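Local atomic coordinates of UTP--glucose-1-phosphate uridylyltransferase (Acinetobacter baumannii, PDB entry 6IKX), a protein that catalyses the transfer of a uridylyl group from UTP to alpha-D-glucose 1-phosphate, forming UDP-alpha-D-glucose and diphosphate. Residues A[5-10]-A[38-43]; A[124-129]-A[141-146]. The protein carries 1 engineered substitution. All blocks are in the same frame, centred on the assembly; numbering follows the deposited sequence.

Contact 1 of 2, residues A[5-10]-A[38-43]; sequences AVLPVA and YVVREA. With SO4 (sulfate ion), chain G.
Val39 meets Leu7 where helix 35-44 lies over one face of strand 4-8. Its CG1 is 3.8 Å from Leu7 CD1. With CG1 anti to the backbone N (chi1 -178°), it is this branch, not CG2, that meets the leucine. The two side chains run past one another in opposite senses. Val40, the next residue, adds its CG2 branch, 4.0 Å from the same Leu7 CD1. Here the side chains cross at about a right angle. One leucine methyl therefore takes both valines, each through a single branch. Further along, Glu42 forms a salt bridge with Arg209. Ala43 points its CB at strand 4-8 but packs on Ile51 of the neighbouring strand. Its N closes a helical turn on Val39 O at 3.1 Å. No hydrogen bond crosses between 5-10 and 38-43; the contact is small, apolar and buried.

At the other end of 5-10, Ala10 N, in a loop, gives a weak hydrogen bond to sulfate O2 at 3.4 Å, and Pro8 CB lies 3.6 Å from that oxygen. The sulfate probably comes from the crystallisation liquor. Pro8 and Ala10 have been seen to bind UTP in this protein, though none is bound to this chain. A helix packed through buried valines on a strand that runs into a nucleotide-binding loop is typical of the Rossmann-like alpha/beta core of GT-A nucleotidyltransferases.

Contact 2 of 2, residues A[124-129]-A[141-146]; sequences DFAVLL and NDLSRM. With SO4 (sulfate ion), chain I.
Asn141 OD1 accepts from Ser144 N at 2.9 Å and so caps the helix that carries Leu143 onto strand 125-128. The donor lies nearly along the C=O axis, with a C=O...N angle of 175°. Asn141 is the N-cap, and its backbone O also takes Arg145 N at 3.2 Å. Its side chain and backbone O both take N-H groups of the first helical turn.

Within 141-146, Leu143 makes the contacts with the strand. Its CG stands anti to the backbone N (chi1 179°), which sends the branched end toward the sheet. CD2 meets Leu128 CD1 tip to tip at 4.1 Å. CD1 only grazes Ala126 CB, at 4.5 Å. All three residues are buried.

The Arg145 guanidinium, far from the strand, meets a sulfate, probably from the crystallisation liquor. O1 lies in plane at the guanidinium edge, and its hydrogen bond from NH1 is weak at 3.4 Å. The NH2 of the same group bonds to Gln140 O.

Strand 125-128 runs between strand 4-8, parallel to it, and strand 209-212, antiparallel. Helix 142-153 spans this part of the sheet: Met146 packs on strands 209-212 and 156-162, while Asp142 is held by Tyr249, Gln252 and Gly253.

How the contacts relate
Both contacts lie in the buried core, with centres 10 Å apart, and each sets a helix on the same mixed sheet. Strands 4-8 and 125-128 are neighbours there, joined by a probable hydrogen bond from Val6 N to Ala126 O at 2.8 Å. Leu7 CD2 also packs on Leu128 CB at 3.5 Å, so the two apolar patches merge. The helices are tied as well: Asn141 ND2 makes a probable hydrogen bond to Glu42 O at 2.9 Å. The chemistry differs at the ends. Each contact has a weakly held sulfate near one end, but only that of contact 1 lies beside UTP-binding residues; contact 2 instead begins at a capped helix start.

Contact 1 of 2, residues A[5-10]-A[38-43]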
loop_
_atom_site.group_PDB
_atom_site.type_symbol
_atom_site.label_atom_id
_atom_site.label_comp_id
_atom_site.label_asym_id
_atom_site.label_seq_id
_atom_site.Cartn_x
_atom_site.Cartn_y
_atom_site.Cartn_z
ATOM N N ALA A 5 -21.199 12.886 8.654
ATOM C CA ALA A 5 -21.416 12.709 7.204
ATOM C C ALA A 5 -20.751 11.404 6.780
ATOM O O ALA A 5 -19.591 11.204 7.126
ATOM C CB ALA A 5 -20.892 13.888 6.420
ATOM N N VAL A 6 -21.480 10.593 6.028
ATOM C CA VAL A 6 -20.983 9.343 5.391
ATOM C C VAL A 6 -20.559 9.667 3.953
ATOM O O VAL A 6 -21.397 10.232 3.239
ATOM C CB VAL A 6 -22.069 8.263 5.466
ATOM C CG1 VAL A 6 -21.686 7.038 4.635
ATOM C CG2 VAL A 6 -22.333 7.907 6.928
ATOM N N LEU A 7 -19.273 9.499 3.612
ATOM C CA LEU A 7 -18.801 9.667 2.206
ATOM C C LEU A 7 -18.562 8.273 1.675
ATOM O O LEU A 7 -17.627 7.611 2.119
ATOM C CB LEU A 7 -17.501 10.452 2.081
ATOM C CG LEU A 7 -17.394 11.816 2.737
ATOM C CD1 LEU A 7 -16.607 12.776 1.856
ATOM C CD2 LEU A 7 -18.749 12.380 3.142
ATOM N N PRO A 8 -19.436 7.724 0.823
ATOM C CA PRO A 8 -19.287 6.339 0.377
ATOM C C PRO A 8 -18.278 6.360 -0.775
ATOM O O PRO A 8 -18.636 6.898 -1.759
ATOM C CB PRO A 8 -20.697 5.925 -0.081
ATOM C CG PRO A 8 -21.568 7.093 0.315
ATOM C CD PRO A 8 -20.658 8.313 0.279
ATOM N N VAL A 9 -17.058 5.864 -0.562
ATOM C CA VAL A 9 -15.898 6.016 -1.505
ATOM C C VAL A 9 -15.266 4.633 -1.798
ATOM O O VAL A 9 -14.062 4.573 -2.032
ATOM C CB VAL A 9 -14.861 7.003 -0.913
ATOM C CG1 VAL A 9 -15.424 8.406 -0.727
ATOM C CG2 VAL A 9 -14.303 6.499 0.400
ATOM N N ALA A 10 -16.041 3.548 -1.806
ATOM C CA ALA A 10 -15.540 2.168 -2.035
ATOM C C ALA A 10 -15.697 1.709 -3.495
ATOM O O ALA A 10 -15.269 0.581 -3.756
ATOM C CB ALA A 10 -16.188 1.192 -1.089
ATOM N N TYR A 38 -12.561 18.694 -2.043
ATOM C CA TYR A 38 -13.604 19.710 -2.323
ATOM C C TYR A 38 -14.894 19.321 -1.594
ATOM O O TYR A 38 -15.654 20.223 -1.212
ATOM C CB TYR A 38 -13.857 19.798 -3.820
ATOM C CG TYR A 38 -12.781 20.468 -4.630
ATOM C CD1 TYR A 38 -11.751 19.723 -5.181
ATOM C CD2 TYR A 38 -12.861 21.818 -4.938
ATOM C CE1 TYR A 38 -10.770 20.320 -5.947
ATOM C CE2 TYR A 38 -11.897 22.425 -5.726
ATOM C CZ TYR A 38 -10.850 21.671 -6.228
ATOM O OH TYR A 38 -9.908 22.245 -7.025
ATOM N N VAL A 39 -15.109 18.008 -1.446
ATOM C CA VAL A 39 -16.322 17.372 -0.864
ATOM C C VAL A 39 -16.174 17.434 0.655
ATOM O O VAL A 39 -17.190 17.679 1.370
ATOM C CB VAL A 39 -16.484 15.925 -1.364
ATOM C CG1 VAL A 39 -17.727 15.273 -0.817
ATOM C CG2 VAL A 39 -16.518 15.864 -2.875
ATOM N N VAL A 40 -14.946 17.243 1.140
ATOM C CA VAL A 40 -14.678 17.311 2.595
ATOM C C VAL A 40 -14.753 18.788 2.990
ATOM O O VAL A 40 -15.458 19.054 3.983
ATOM C CB VAL A 40 -13.376 16.622 3.016
ATOM C CG1 VAL A 40 -13.014 17.011 4.445
ATOM C CG2 VAL A 40 -13.478 15.094 2.884
ATOM N N ARG A 41 -14.206 19.709 2.168
ATOM C CA ARG A 41 -14.282 21.171 2.463
ATOM C C ARG A 41 -15.776 21.557 2.564
ATOM O O ARG A 41 -16.155 22.192 3.557
ATOM C CB ARG A 41 -13.427 21.989 1.482
ATOM C CG ARG A 41 -13.229 23.457 1.862
ATOM C CD ARG A 41 -12.551 24.369 0.837
ATOM N NE ARG A 41 -11.227 23.932 0.354
ATOM C CZ ARG A 41 -10.871 23.732 -0.938
ATOM N NH1 ARG A 41 -11.722 23.913 -1.932
ATOM N NH2 ARG A 41 -9.644 23.358 -1.249
ATOM N N GLU A 42 -16.614 21.142 1.611
ATOM C CA GLU A 42 -18.077 21.439 1.575
ATOM C C GLU A 42 -18.743 20.972 2.888
ATOM O O GLU A 42 -19.528 21.738 3.460
ATOM C CB GLU A 42 -18.668 20.813 0.300
ATOM C CG GLU A 42 -20.199 20.839 0.165
ATOM C CD GLU A 42 -20.752 19.947 -0.959
ATOM O OE1 GLU A 42 -22.010 19.838 -1.106
ATOM O OE2 GLU A 42 -19.931 19.363 -1.722
ATOM N N ALA A 43 -18.455 19.754 3.342
ATOM C CA ALA A 43 -19.027 19.143 4.565
ATOM C C ALA A 43 -18.690 19.988 5.803
ATOM O O ALA A 43 -19.599 20.327 6.626
ATOM C CB ALA A 43 -18.477 17.753 4.732
HETATM S S SO4 G . -19.758 2.988 -3.226
HETATM O O1 SO4 G . -18.776 3.670 -4.042
HETATM O O2 SO4 G . -19.383 3.127 -1.835
HETATM O O3 SO4 G . -19.805 1.590 -3.568
HETATM O O4 SO4 G . -21.065 3.557 -3.454
#

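Contact 2 of 2, residues A[124-129]-A[141-146]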
loop_
_atom_site.group_PDB
_atom_site.type_symbol
_atom_site.label_atom_id
_atom_site.label_comp_id
_atom_site.label_asym_id
_atom_site.label_seq_id
_atom_site.Cartn_x
_atom_site.Cartn_y
_atom_site.Cartn_z
ATOM N N ASP A 124 -28.504 11.626 13.566
ATOM C CA ASP A 124 -29.026 12.007 12.233
ATOM C C ASP A 124 -27.791 12.437 11.434
ATOM O O ASP A 124 -26.809 12.793 12.062
ATOM C CB ASP A 124 -30.144 13.047 12.398
ATOM C CG ASP A 124 -31.514 12.444 12.720
ATOM O OD1 ASP A 124 -31.558 11.260 13.181
ATOM O OD2 ASP A 124 -32.549 13.132 12.460
ATOM N N PHE A 125 -27.743 12.272 10.116
ATOM C CA PHE A 125 -26.423 12.344 9.426
ATOM C C PHE A 125 -26.563 12.722 7.962
ATOM O O PHE A 125 -27.630 12.605 7.384
ATOM C CB PHE A 125 -25.664 11.039 9.580
ATOM C CG PHE A 125 -26.339 9.862 8.939
ATOM C CD1 PHE A 125 -27.422 9.251 9.538
ATOM C CD2 PHE A 125 -25.899 9.383 7.727
ATOM C CE1 PHE A 125 -28.037 8.158 8.941
ATOM C CE2 PHE A 125 -26.502 8.281 7.138
ATOM C CZ PHE A 125 -27.575 7.670 7.739
ATOM N N ALA A 126 -25.499 13.250 7.392
ATOM C CA ALA A 126 -25.510 13.628 5.969
ATOM C C ALA A 126 -24.834 12.497 5.164
ATOM O O ALA A 126 -24.080 11.728 5.761
ATOM C CB ALA A 126 -24.877 14.990 5.823
ATOM N N VAL A 127 -25.159 12.364 3.873
ATOM C CA VAL A 127 -24.438 11.493 2.895
ATOM C C VAL A 127 -23.953 12.398 1.768
ATOM O O VAL A 127 -24.759 13.208 1.282
ATOM C CB VAL A 127 -25.326 10.363 2.350
ATOM C CG1 VAL A 127 -24.611 9.563 1.277
ATOM C CG2 VAL A 127 -25.856 9.452 3.459
ATOM N N LEU A 128 -22.654 12.376 1.499
ATOM C CA LEU A 128 -22.015 13.124 0.375
ATOM C C LEU A 128 -21.513 12.052 -0.591
ATOM O O LEU A 128 -20.657 11.250 -0.153
ATOM C CB LEU A 128 -20.811 13.984 0.812
ATOM C CG LEU A 128 -20.975 15.130 1.826
ATOM C CD1 LEU A 128 -20.952 16.501 1.139
ATOM C CD2 LEU A 128 -22.190 14.976 2.720
ATOM N N LEU A 129 -22.062 11.983 -1.795
ATOM C CA LEU A 129 -21.450 11.187 -2.895
ATOM C C LEU A 129 -20.321 12.044 -3.470
ATOM O O LEU A 129 -20.544 13.090 -4.060
ATOM C CB LEU A 129 -22.481 10.833 -3.965
ATOM C CG LEU A 129 -23.659 9.946 -3.552
ATOM C CD1 LEU A 129 -24.086 9.076 -4.721
ATOM C CD2 LEU A 129 -23.360 9.061 -2.360
ATOM N N ASN A 141 -23.185 27.409 1.512
ATOM C CA ASN A 141 -23.263 26.251 0.576
ATOM C C ASN A 141 -24.638 25.592 0.748
ATOM O O ASN A 141 -25.265 25.778 1.816
ATOM C CB ASN A 141 -22.017 25.355 0.655
ATOM C CG ASN A 141 -21.908 24.470 1.866
ATOM O OD1 ASN A 141 -22.905 24.137 2.507
ATOM N ND2 ASN A 141 -20.685 24.038 2.150
ATOM N N ASP A 142 -25.132 24.964 -0.322
ATOM C CA ASP A 142 -26.388 24.171 -0.344
ATOM C C ASP A 142 -26.417 23.129 0.788
ATOM O O ASP A 142 -27.498 22.875 1.309
ATOM C CB ASP A 142 -26.583 23.470 -1.685
ATOM C CG ASP A 142 -26.877 24.404 -2.845
ATOM O OD1 ASP A 142 -27.822 25.201 -2.724
ATOM O OD2 ASP A 142 -26.171 24.299 -3.884
ATOM N N LEU A 143 -25.315 22.482 1.150
ATOM C CA LEU A 143 -25.406 21.412 2.180
ATOM C C LEU A 143 -25.841 22.030 3.513
ATOM O O LEU A 143 -26.586 21.377 4.268
ATOM C CB LEU A 143 -24.086 20.673 2.363
ATOM C CG LEU A 143 -24.171 19.595 3.447
ATOM C CD1 LEU A 143 -25.142 18.499 3.058
ATOM C CD2 LEU A 143 -22.808 19.006 3.741
ATOM N N SER A 144 -25.346 23.228 3.812
ATOM C CA SER A 144 -25.654 23.955 5.064
ATOM C C SER A 144 -27.114 24.418 5.021
ATOM O O SER A 144 -27.847 24.185 6.000
ATOM C CB SER A 144 -24.676 25.066 5.256
ATOM O OG SER A 144 -25.319 26.229 5.719
ATOM N N ARG A 145 -27.541 25.035 3.918
ATOM C CA ARG A 145 -28.963 25.410 3.737
ATOM C C ARG A 145 -29.829 24.190 4.018
ATOM O O ARG A 145 -30.785 24.299 4.790
ATOM C CB ARG A 145 -29.256 25.842 2.307
ATOM C CG ARG A 145 -28.994 27.312 2.061
ATOM C CD ARG A 145 -28.788 27.487 0.584
ATOM N NE ARG A 145 -27.722 28.433 0.418
ATOM C CZ ARG A 145 -27.888 29.736 0.402
ATOM N NH1 ARG A 145 -29.099 30.245 0.522
ATOM N NH2 ARG A 145 -26.841 30.525 0.262
ATOM N N MET A 146 -29.502 23.082 3.354
ATOM C CA MET A 146 -30.290 21.827 3.385
ATOM C C MET A 146 -30.287 21.206 4.795
ATOM O O MET A 146 -31.328 20.699 5.177
ATOM C CB MET A 146 -29.757 20.842 2.342
ATOM C CG MET A 146 -30.478 19.523 2.370
ATOM S SD MET A 146 -30.213 18.561 0.880
ATOM C CE MET A 146 -29.016 17.360 1.463
HETATM S S SO4 I . -29.240 34.335 -0.439
HETATM O O1 SO4 I . -28.649 33.614 0.657
HETATM O O2 SO4 I . -29.176 35.743 -0.159
HETATM O O3 SO4 I . -30.617 33.942 -0.579
HETATM O O4 SO4 I . -28.528 34.055 -1.666
#